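Side-chain contacts in N-terminal acetyltransferase B complex subunit MDM20 (Candida albicans, PDB 5K04), which serves as the non-catalytic, probably scaffolding subunit of the NatB N-terminal acetyltransferase, pairing with the NAT3 subunit in a complex that binds coenzyme A: residues A[300-305]-A[341-346]; A[310-315]-A[376-381]; A[335-340]-A[357-362]. All blocks are in the same frame, centred on the assembly; numbering follows the deposited sequence.

Interaction 1. Residues A[300-305]-A[341-346]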
loop_
_atom_site.group_PDB
_atom_site.type_symbol
_atom_site.label_atom_id
_atom_site.label_comp_id
_atom_site.label_asym_id
_atom_site.label_seq_id
_atom_site.Cartn_x
_atom_site.Cartn_y
_atom_site.Cartn_z
ATOM N N ASN A 300 25.841 12.755 27.073
ATOM C CA ASN A 300 26.748 13.118 25.985
ATOM C C ASN A 300 26.032 13.075 24.637
ATOM O O ASN A 300 26.281 13.920 23.771
ATOM C CB ASN A 300 27.979 12.204 26.002
ATOM C CG ASN A 300 28.824 12.294 24.709
ATOM O OD1 ASN A 300 29.649 13.201 24.560
ATOM N ND2 ASN A 300 28.632 11.328 23.783
ATOM N N TYR A 301 25.136 12.105 24.439
ATOM C CA TYR A 301 24.352 12.095 23.207
ATOM C C TYR A 301 23.464 13.329 23.128
ATOM O O TYR A 301 23.381 13.977 22.079
ATOM C CB TYR A 301 23.502 10.825 23.094
ATOM C CG TYR A 301 22.615 10.882 21.873
ATOM C CD1 TYR A 301 23.082 10.465 20.628
ATOM C CD2 TYR A 301 21.322 11.403 21.949
ATOM C CE1 TYR A 301 22.271 10.552 19.496
ATOM C CE2 TYR A 301 20.516 11.492 20.829
ATOM C CZ TYR A 301 20.987 11.070 19.608
ATOM O OH TYR A 301 20.169 11.164 18.506
ATOM N N TYR A 302 22.809 13.675 24.241
ATOM C CA TYR A 302 21.891 14.807 24.265
ATOM C C TYR A 302 22.618 16.120 23.982
ATOM O O TYR A 302 22.085 16.996 23.290
ATOM C CB TYR A 302 21.174 14.870 25.620
ATOM C CG TYR A 302 20.327 16.118 25.813
ATOM C CD1 TYR A 302 19.004 16.148 25.410
ATOM C CD2 TYR A 302 20.855 17.268 26.379
ATOM C CE1 TYR A 302 18.220 17.281 25.571
ATOM C CE2 TYR A 302 20.072 18.422 26.544
ATOM C CZ TYR A 302 18.761 18.417 26.137
ATOM O OH TYR A 302 17.980 19.532 26.288
ATOM N N GLN A 303 23.829 16.283 24.522
ATOM C CA GLN A 303 24.562 17.530 24.322
ATOM C C GLN A 303 24.958 17.708 22.869
ATOM O O GLN A 303 25.026 18.837 22.373
ATOM C CB GLN A 303 25.812 17.570 25.207
ATOM C CG GLN A 303 25.525 17.653 26.713
ATOM C CD GLN A 303 24.705 18.882 27.106
ATOM O OE1 GLN A 303 24.813 19.942 26.488
ATOM N NE2 GLN A 303 23.877 18.734 28.140
ATOM N N LYS A 304 25.223 16.604 22.179
ATOM C CA LYS A 304 25.605 16.663 20.781
ATOM C C LYS A 304 24.403 16.765 19.854
ATOM O O LYS A 304 24.524 17.343 18.769
ATOM C CB LYS A 304 26.444 15.435 20.428
ATOM C CG LYS A 304 27.765 15.392 21.170
ATOM C CD LYS A 304 28.589 14.176 20.792
ATOM C CE LYS A 304 30.030 14.359 21.241
ATOM N NZ LYS A 304 30.615 15.614 20.667
ATOM N N PHE A 305 23.237 16.236 20.255
ATOM C CA PHE A 305 22.128 16.079 19.318
ATOM C C PHE A 305 20.801 16.706 19.761
ATOM O O PHE A 305 19.782 16.478 19.103
ATOM C CB PHE A 305 21.958 14.591 19.000
ATOM C CG PHE A 305 23.127 14.026 18.235
ATOM C CD1 PHE A 305 23.207 14.173 16.856
ATOM C CD2 PHE A 305 24.186 13.406 18.896
ATOM C CE1 PHE A 305 24.304 13.693 16.149
ATOM C CE2 PHE A 305 25.281 12.928 18.200
ATOM C CZ PHE A 305 25.340 13.077 16.821
ATOM N N VAL A 341 11.685 21.482 21.520
ATOM C CA VAL A 341 10.795 20.423 21.057
ATOM C C VAL A 341 11.162 19.099 21.722
ATOM O O VAL A 341 10.298 18.381 22.239
ATOM C CB VAL A 341 10.841 20.329 19.519
ATOM C CG1 VAL A 341 10.302 18.994 19.023
ATOM C CG2 VAL A 341 10.071 21.475 18.899
ATOM N N ASN A 342 12.455 18.767 21.730
ATOM C CA ASN A 342 12.892 17.520 22.348
ATOM C C ASN A 342 12.600 17.521 23.845
ATOM O O ASN A 342 12.044 16.554 24.379
ATOM C CB ASN A 342 14.381 17.296 22.068
ATOM C CG ASN A 342 14.642 16.769 20.642
ATOM O OD1 ASN A 342 13.994 15.830 20.192
ATOM N ND2 ASN A 342 15.581 17.394 19.936
ATOM N N ASN A 343 12.924 18.629 24.527
ATOM C CA ASN A 343 12.691 18.724 25.969
ATOM C C ASN A 343 11.215 18.573 26.310
ATOM O O ASN A 343 10.863 17.853 27.251
ATOM C CB ASN A 343 13.223 20.052 26.507
ATOM C CG ASN A 343 14.728 20.155 26.408
ATOM O OD1 ASN A 343 15.401 19.190 26.040
ATOM N ND2 ASN A 343 15.267 21.327 26.725
ATOM N N ARG A 344 10.333 19.230 25.549
ATOM C CA ARG A 344 8.899 19.097 25.807
ATOM C C ARG A 344 8.418 17.670 25.565
ATOM O O ARG A 344 7.489 17.202 26.232
ATOM C CB ARG A 344 8.118 20.074 24.937
ATOM C CG ARG A 344 8.352 21.536 25.289
ATOM C CD ARG A 344 7.582 21.935 26.532
ATOM N NE ARG A 344 7.895 23.303 26.947
ATOM C CZ ARG A 344 7.040 24.319 26.892
ATOM N NH1 ARG A 344 5.804 24.127 26.445
ATOM N NH2 ARG A 344 7.423 25.523 27.278
ATOM N N LYS A 345 9.033 16.971 24.608
ATOM C CA LYS A 345 8.717 15.562 24.400
ATOM C C LYS A 345 9.230 14.708 25.553
ATOM O O LYS A 345 8.528 13.806 26.022
ATOM C CB LYS A 345 9.319 15.087 23.086
ATOM C CG LYS A 345 8.594 15.593 21.858
ATOM C CD LYS A 345 9.481 15.471 20.641
ATOM C CE LYS A 345 8.910 14.542 19.632
ATOM N NZ LYS A 345 9.348 14.982 18.287
ATOM N N PHE A 346 10.453 14.978 26.021
ATOM C CA PHE A 346 11.008 14.181 27.107
ATOM C C PHE A 346 10.122 14.253 28.348
ATOM O O PHE A 346 9.867 13.229 28.992
ATOM C CB PHE A 346 12.431 14.634 27.422
ATOM C CG PHE A 346 13.459 14.179 26.418
ATOM C CD1 PHE A 346 13.701 12.820 26.218
ATOM C CD2 PHE A 346 14.205 15.101 25.692
ATOM C CE1 PHE A 346 14.645 12.383 25.291
ATOM C CE2 PHE A 346 15.163 14.684 24.771
ATOM C CZ PHE A 346 15.378 13.318 24.565
#
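The helical segments carrying Y302 and N343 run roughly antiparallel, their N-to-C directions 143° apart, and their axes come no closer than 12.6 Å. Such spacing is wide for helix packing, and the gap is bridged mainly by the Y302 side chain. Its first torsion swings CG beside the carbonyl carbon, which sends the ring outward to the other helix. The hydroxyl donates a short hydrogen bond, 2.6 Å from Y302 OH to N343 OD1, that lands on a carbonyl lone pair in the amide plane, with a C=O...donor angle of 114°. OD1 lies at the edge of the Y302 ring, in its plane, and the amide is turned only 21° from that plane. F346, one turn further along, touches the same ring edge, its CE2 4.1 Å from Y302 CE1. The CB of N342 also points toward helix 295-305, but its ND2 donates to the carbonyls of N306 and K308 in the turn after that helix, and its OD1 accepts from Y312 N in helix 311-315. F324 packs edge-to-face on both Y302 and F346, and this three-ring cluster helps fill the wide gap. Near-antiparallel helices in an all-helical subunit are consistent with the TPR-clan architecture of the MDM20/NAA25 family.

Interaction 2. Residues A[310-315]-A[376-381]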
loop_
_atom_site.group_PDB
_atom_site.type_symbol
_atom_site.label_atom_id
_atom_site.label_comp_id
_atom_site.label_asym_id
_atom_site.label_seq_id
_atom_site.Cartn_x
_atom_site.Cartn_y
_atom_site.Cartn_z
ATOM N N CYS A 310 15.978 14.316 15.749
ATOM C CA CYS A 310 16.113 12.895 16.052
ATOM C C CYS A 310 16.266 12.605 17.543
ATOM O O CYS A 310 15.954 11.481 17.957
ATOM C CB CYS A 310 17.308 12.292 15.292
ATOM S SG CYS A 310 18.945 12.843 15.728
ATOM N N CYS A 311 16.709 13.588 18.354
ATOM C CA CYS A 311 17.203 13.299 19.702
ATOM C C CYS A 311 16.214 12.452 20.506
ATOM O O CYS A 311 16.573 11.404 21.050
ATOM C CB CYS A 311 17.521 14.611 20.445
ATOM S SG CYS A 311 18.409 14.400 21.971
ATOM N N TYR A 312 14.963 12.899 20.582
ATOM C CA TYR A 312 13.971 12.232 21.423
ATOM C C TYR A 312 13.761 10.786 21.003
ATOM O O TYR A 312 13.733 9.884 21.849
ATOM C CB TYR A 312 12.636 12.969 21.370
ATOM C CG TYR A 312 11.540 12.206 22.070
ATOM C CD1 TYR A 312 11.442 12.209 23.460
ATOM C CD2 TYR A 312 10.606 11.489 21.351
ATOM C CE1 TYR A 312 10.438 11.510 24.111
ATOM C CE2 TYR A 312 9.601 10.785 21.990
ATOM C CZ TYR A 312 9.523 10.797 23.373
ATOM O OH TYR A 312 8.515 10.090 23.994
ATOM N N ALA A 313 13.562 10.552 19.697
ATOM C CA ALA A 313 13.286 9.194 19.229
ATOM C C ALA A 313 14.481 8.273 19.471
ATOM O O ALA A 313 14.309 7.085 19.764
ATOM C CB ALA A 313 12.895 9.211 17.748
ATOM N N ASP A 314 15.688 8.815 19.383
ATOM C CA ASP A 314 16.880 8.022 19.641
ATOM C C ASP A 314 17.003 7.642 21.125
ATOM O O ASP A 314 17.353 6.501 21.454
ATOM C CB ASP A 314 18.107 8.800 19.156
ATOM C CG ASP A 314 18.180 8.928 17.611
ATOM O OD1 ASP A 314 17.341 8.336 16.892
ATOM O OD2 ASP A 314 19.102 9.621 17.121
ATOM N N LEU A 315 16.727 8.576 22.041
ATOM C CA LEU A 315 16.942 8.299 23.463
ATOM C C LEU A 315 15.768 7.593 24.134
ATOM O O LEU A 315 15.974 6.712 24.981
ATOM C CB LEU A 315 17.251 9.594 24.219
ATOM C CG LEU A 315 18.641 10.148 23.933
ATOM C CD1 LEU A 315 18.860 11.456 24.681
ATOM C CD2 LEU A 315 19.743 9.124 24.282
ATOM N N THR A 376 2.604 21.544 18.539
ATOM C CA THR A 376 1.216 21.982 18.412
ATOM C C THR A 376 0.296 20.818 18.048
ATOM O O THR A 376 -0.828 20.725 18.565
ATOM C CB THR A 376 1.104 23.121 17.386
ATOM O OG1 THR A 376 1.495 22.681 16.077
ATOM C CG2 THR A 376 1.988 24.269 17.796
ATOM N N LEU A 377 0.760 19.908 17.180
ATOM C CA LEU A 377 -0.065 18.751 16.833
ATOM C C LEU A 377 -0.322 17.878 18.061
ATOM O O LEU A 377 -1.462 17.483 18.329
ATOM C CB LEU A 377 0.592 17.948 15.710
ATOM C CG LEU A 377 -0.173 16.707 15.221
ATOM C CD1 LEU A 377 -1.538 17.081 14.649
ATOM C CD2 LEU A 377 0.642 15.949 14.203
ATOM N N ARG A 378 0.722 17.616 18.850
ATOM C CA ARG A 378 0.541 16.919 20.120
ATOM C C ARG A 378 -0.472 17.639 21.012
ATOM O O ARG A 378 -1.340 17.010 21.623
ATOM C CB ARG A 378 1.894 16.785 20.835
ATOM C CG ARG A 378 2.782 15.648 20.324
ATOM C CD ARG A 378 4.190 15.736 20.894
ATOM N NE ARG A 378 5.030 14.592 20.523
ATOM C CZ ARG A 378 5.453 13.646 21.368
ATOM N NH1 ARG A 378 5.119 13.688 22.654
ATOM N NH2 ARG A 378 6.218 12.651 20.927
ATOM N N THR A 379 -0.372 18.966 21.105
ATOM C CA THR A 379 -1.365 19.698 21.878
ATOM C C THR A 379 -2.752 19.520 21.275
ATOM O O THR A 379 -3.723 19.274 21.996
ATOM C CB THR A 379 -0.990 21.181 21.964
ATOM O OG1 THR A 379 0.281 21.314 22.607
ATOM C CG2 THR A 379 -2.025 21.940 22.789
ATOM N N ILE A 380 -2.859 19.598 19.948
ATOM C CA ILE A 380 -4.173 19.483 19.328
ATOM C C ILE A 380 -4.729 18.081 19.526
ATOM O O ILE A 380 -5.896 17.909 19.901
ATOM C CB ILE A 380 -4.099 19.880 17.842
ATOM C CG1 ILE A 380 -3.988 21.401 17.720
ATOM C CG2 ILE A 380 -5.313 19.391 17.095
ATOM C CD1 ILE A 380 -3.709 21.897 16.299
ATOM N N VAL A 381 -3.891 17.058 19.329
ATOM C CA VAL A 381 -4.376 15.684 19.427
ATOM C C VAL A 381 -4.840 15.379 20.848
ATOM O O VAL A 381 -5.890 14.756 21.055
ATOM C CB VAL A 381 -3.295 14.698 18.951
ATOM C CG1 VAL A 381 -3.755 13.287 19.179
ATOM C CG2 VAL A 381 -2.998 14.924 17.480
#
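Y312 and R378 alone join these two helical segments, and their meeting is a van der Waals one: R378 NH2 lies 4.0 Å from Y312 CE2, with just 53 Å² buried over both sides. Ring and guanidinium stand almost perpendicular, 87° apart, and the approach is oblique. CB of each residue is directed toward the other segment, and both side chains must reach far, since the nearest CA atoms, those of Y312 and R378, are 14.3 Å apart. The arginine manages it with a chain extended from CG to NE (chi2 170°, chi3 175°), which carries the guanidinium out to the ring. In this all-helical subunit, whose family is placed in the TPR clan, the contact spans from the short helix 311-315 to helix 372-383, and K345 of helix 337-346 packs against both Y312 and R378. Hydrogen bonding holds the arginine from outside the contact: R378 NH2 donates to the carbonyl of G558, much later in the chain, which helps fix the position of the guanidinium beside the tyrosine. The Y312 ring also meets F346 edge-to-face. Packing from the other subunit reaches the same short helix and the residue before it: Y84 of the NAT3 chain touches C310, A313 and D314.

Interaction 3. Residues A[335-340]-A[357-362]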
loop_
_atom_site.group_PDB
_atom_site.type_symbol
_atom_site.label_atom_id
_atom_site.label_comp_id
_atom_site.label_asym_id
_atom_site.label_seq_id
_atom_site.Cartn_x
_atom_site.Cartn_y
_atom_site.Cartn_z
ATOM N N GLU A 335 16.622 28.794 23.691
ATOM C CA GLU A 335 16.739 29.595 22.478
ATOM C C GLU A 335 16.584 28.773 21.209
ATOM O O GLU A 335 16.023 29.268 20.229
ATOM C CB GLU A 335 18.077 30.340 22.450
ATOM C CG GLU A 335 18.087 31.616 23.300
ATOM C CD GLU A 335 19.130 32.622 22.845
ATOM O OE1 GLU A 335 20.319 32.248 22.731
ATOM O OE2 GLU A 335 18.752 33.786 22.590
ATOM N N ASN A 336 17.069 27.532 21.206
ATOM C CA ASN A 336 17.002 26.682 20.027
ATOM C C ASN A 336 15.684 25.917 20.025
ATOM O O ASN A 336 15.430 25.086 20.907
ATOM C CB ASN A 336 18.187 25.719 19.954
ATOM C CG ASN A 336 18.101 24.797 18.763
ATOM O OD1 ASN A 336 17.529 23.723 18.847
ATOM N ND2 ASN A 336 18.650 25.222 17.640
ATOM N N LEU A 337 14.870 26.190 19.004
ATOM C CA LEU A 337 13.517 25.654 18.918
ATOM C C LEU A 337 13.498 24.132 19.062
ATOM O O LEU A 337 12.710 23.580 19.838
ATOM C CB LEU A 337 12.897 26.098 17.588
ATOM C CG LEU A 337 11.723 25.300 17.039
ATOM C CD1 LEU A 337 10.574 25.228 18.040
ATOM C CD2 LEU A 337 11.260 25.949 15.757
ATOM N N ILE A 338 14.375 23.440 18.335
ATOM C CA ILE A 338 14.375 21.975 18.359
ATOM C C ILE A 338 14.837 21.428 19.717
ATOM O O ILE A 338 14.327 20.405 20.190
ATOM C CB ILE A 338 15.209 21.443 17.179
ATOM C CG1 ILE A 338 14.418 21.671 15.873
ATOM C CG2 ILE A 338 15.567 19.957 17.374
ATOM C CD1 ILE A 338 15.202 21.458 14.601
ATOM N N THR A 339 15.774 22.109 20.383
ATOM C CA THR A 339 16.077 21.778 21.773
ATOM C C THR A 339 14.809 21.793 22.616
ATOM O O THR A 339 14.565 20.874 23.402
ATOM C CB THR A 339 17.109 22.761 22.336
ATOM O OG1 THR A 339 18.291 22.736 21.530
ATOM C CG2 THR A 339 17.479 22.421 23.793
ATOM N N VAL A 340 13.968 22.816 22.436
ATOM C CA VAL A 340 12.730 22.905 23.206
ATOM C C VAL A 340 11.765 21.790 22.813
ATOM O O VAL A 340 11.095 21.199 23.667
ATOM C CB VAL A 340 12.106 24.298 23.030
ATOM C CG1 VAL A 340 10.765 24.393 23.772
ATOM C CG2 VAL A 340 13.068 25.361 23.534
ATOM N N GLU A 357 3.931 30.476 20.137
ATOM C CA GLU A 357 3.926 31.936 20.055
ATOM C C GLU A 357 5.324 32.512 19.869
ATOM O O GLU A 357 5.459 33.620 19.340
ATOM C CB GLU A 357 3.268 32.539 21.295
ATOM C CG GLU A 357 1.750 32.317 21.381
ATOM C CD GLU A 357 0.949 33.064 20.315
ATOM O OE1 GLU A 357 1.523 33.924 19.615
ATOM O OE2 GLU A 357 -0.266 32.789 20.185
ATOM N N ARG A 358 6.365 31.785 20.272
ATOM C CA ARG A 358 7.739 32.242 20.094
ATOM C C ARG A 358 8.325 31.857 18.745
ATOM O O ARG A 358 9.339 32.429 18.341
ATOM C CB ARG A 358 8.634 31.689 21.207
ATOM C CG ARG A 358 8.506 32.423 22.539
ATOM C CD ARG A 358 8.961 31.534 23.686
ATOM N NE ARG A 358 10.347 31.102 23.522
ATOM C CZ ARG A 358 10.876 30.021 24.102
ATOM N NH1 ARG A 358 10.133 29.244 24.889
ATOM N NH2 ARG A 358 12.152 29.712 23.888
ATOM N N PHE A 359 7.717 30.905 18.041
ATOM C CA PHE A 359 8.228 30.437 16.754
ATOM C C PHE A 359 7.085 30.178 15.768
ATOM O O PHE A 359 7.082 29.169 15.052
ATOM C CB PHE A 359 9.064 29.164 16.921
ATOM C CG PHE A 359 10.136 29.245 17.979
ATOM C CD1 PHE A 359 9.866 28.891 19.289
ATOM C CD2 PHE A 359 11.428 29.616 17.651
ATOM C CE1 PHE A 359 10.853 28.948 20.267
ATOM C CE2 PHE A 359 12.430 29.676 18.626
ATOM C CZ PHE A 359 12.137 29.346 19.935
ATOM N N SER A 360 6.095 31.081 15.714
ATOM C CA SER A 360 4.953 30.887 14.815
ATOM C C SER A 360 5.321 31.113 13.359
ATOM O O SER A 360 4.626 30.617 12.464
ATOM C CB SER A 360 3.812 31.835 15.179
ATOM O OG SER A 360 4.173 33.192 14.949
ATOM N N THR A 361 6.379 31.874 13.112
ATOM C CA THR A 361 6.768 32.246 11.765
ATOM C C THR A 361 7.591 31.137 11.137
ATOM O O THR A 361 8.568 30.662 11.722
ATOM C CB THR A 361 7.572 33.542 11.777
ATOM O OG1 THR A 361 6.723 34.632 12.155
ATOM C CG2 THR A 361 8.166 33.804 10.408
ATOM N N LYS A 362 7.183 30.724 9.944
ATOM C CA LYS A 362 7.954 29.760 9.184
ATOM C C LYS A 362 9.265 30.386 8.727
ATOM O O LYS A 362 9.288 31.498 8.188
ATOM C CB LYS A 362 7.152 29.282 7.986
ATOM C CG LYS A 362 7.963 28.471 7.027
ATOM C CD LYS A 362 7.534 27.031 7.034
ATOM C CE LYS A 362 8.012 26.383 5.760
ATOM N NZ LYS A 362 9.468 26.061 5.850
#
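L337 turns its CG away from the backbone N, with a chi1 of 159°, and F359 sets its own CG opposite the carbonyl carbon, with a chi1 of -51°; these settings lay the leucine alongside the phenylalanine, the two side chains running in opposing senses. CB of L337 sits above one face of the ring as a CH-pi contact, 3.9 Å from L337 CB to the centroid of the F359 ring and 17° off the normal. The leucine's methyls continue the contact toward the root of the ring, CD1 lying 3.9 Å from F359 CD1 and CD2 4.1 Å from F359 CB. At the edge of the ring, near its plane, stands the backbone carbonyl of E335, with O 3.9 Å from F359 CZ. The ring is therefore met from two directions, by E335 just before helix 337-346 and by L337 at its first residue. This helix start is held in shape by N336 at the N-cap: its OD1 accepts from the backbone N of T339 at 2.8 Å and so satisfies an amide of the first helical turn. R358 lies alongside, one guanidinium face near F359 CE1, and its NH2 approaches V340 CG2 at 4.5 Å, a loose contact at the surface. The contact thus joins the start of helix 337-346 to the chain just leaving helix 353-358; V372 of helix 372-383 packs on both L337 and F359, and N370 ND2, just before that helix, donates to the carbonyl of F359.

How the interactions relate
All three contacts lie within the region assigned to the NatB non-catalytic subunit family and on the same side of the chain's centre, 11 to 15 Å from one another between centres. Helix 337-346 ties them together: interactions 1 and 3 both use it, and interaction 2 reaches past it. Interaction 1 alternates along the chain with each of the others, whereas both segments of interaction 3 fall between those of interaction 2. Interactions 1 and 2 touch directly; 1 and 3 touch through Y302 OH and T339 CG2, 3.8 Å apart. Interactions 2 and 3 stay about 6 Å apart at their nearest atoms. The contacts thus connect helices 295-305, 311-315, 337-346, 353-358 and 372-383 into one patch, whose 311-315 side packs on the NAT3 chain.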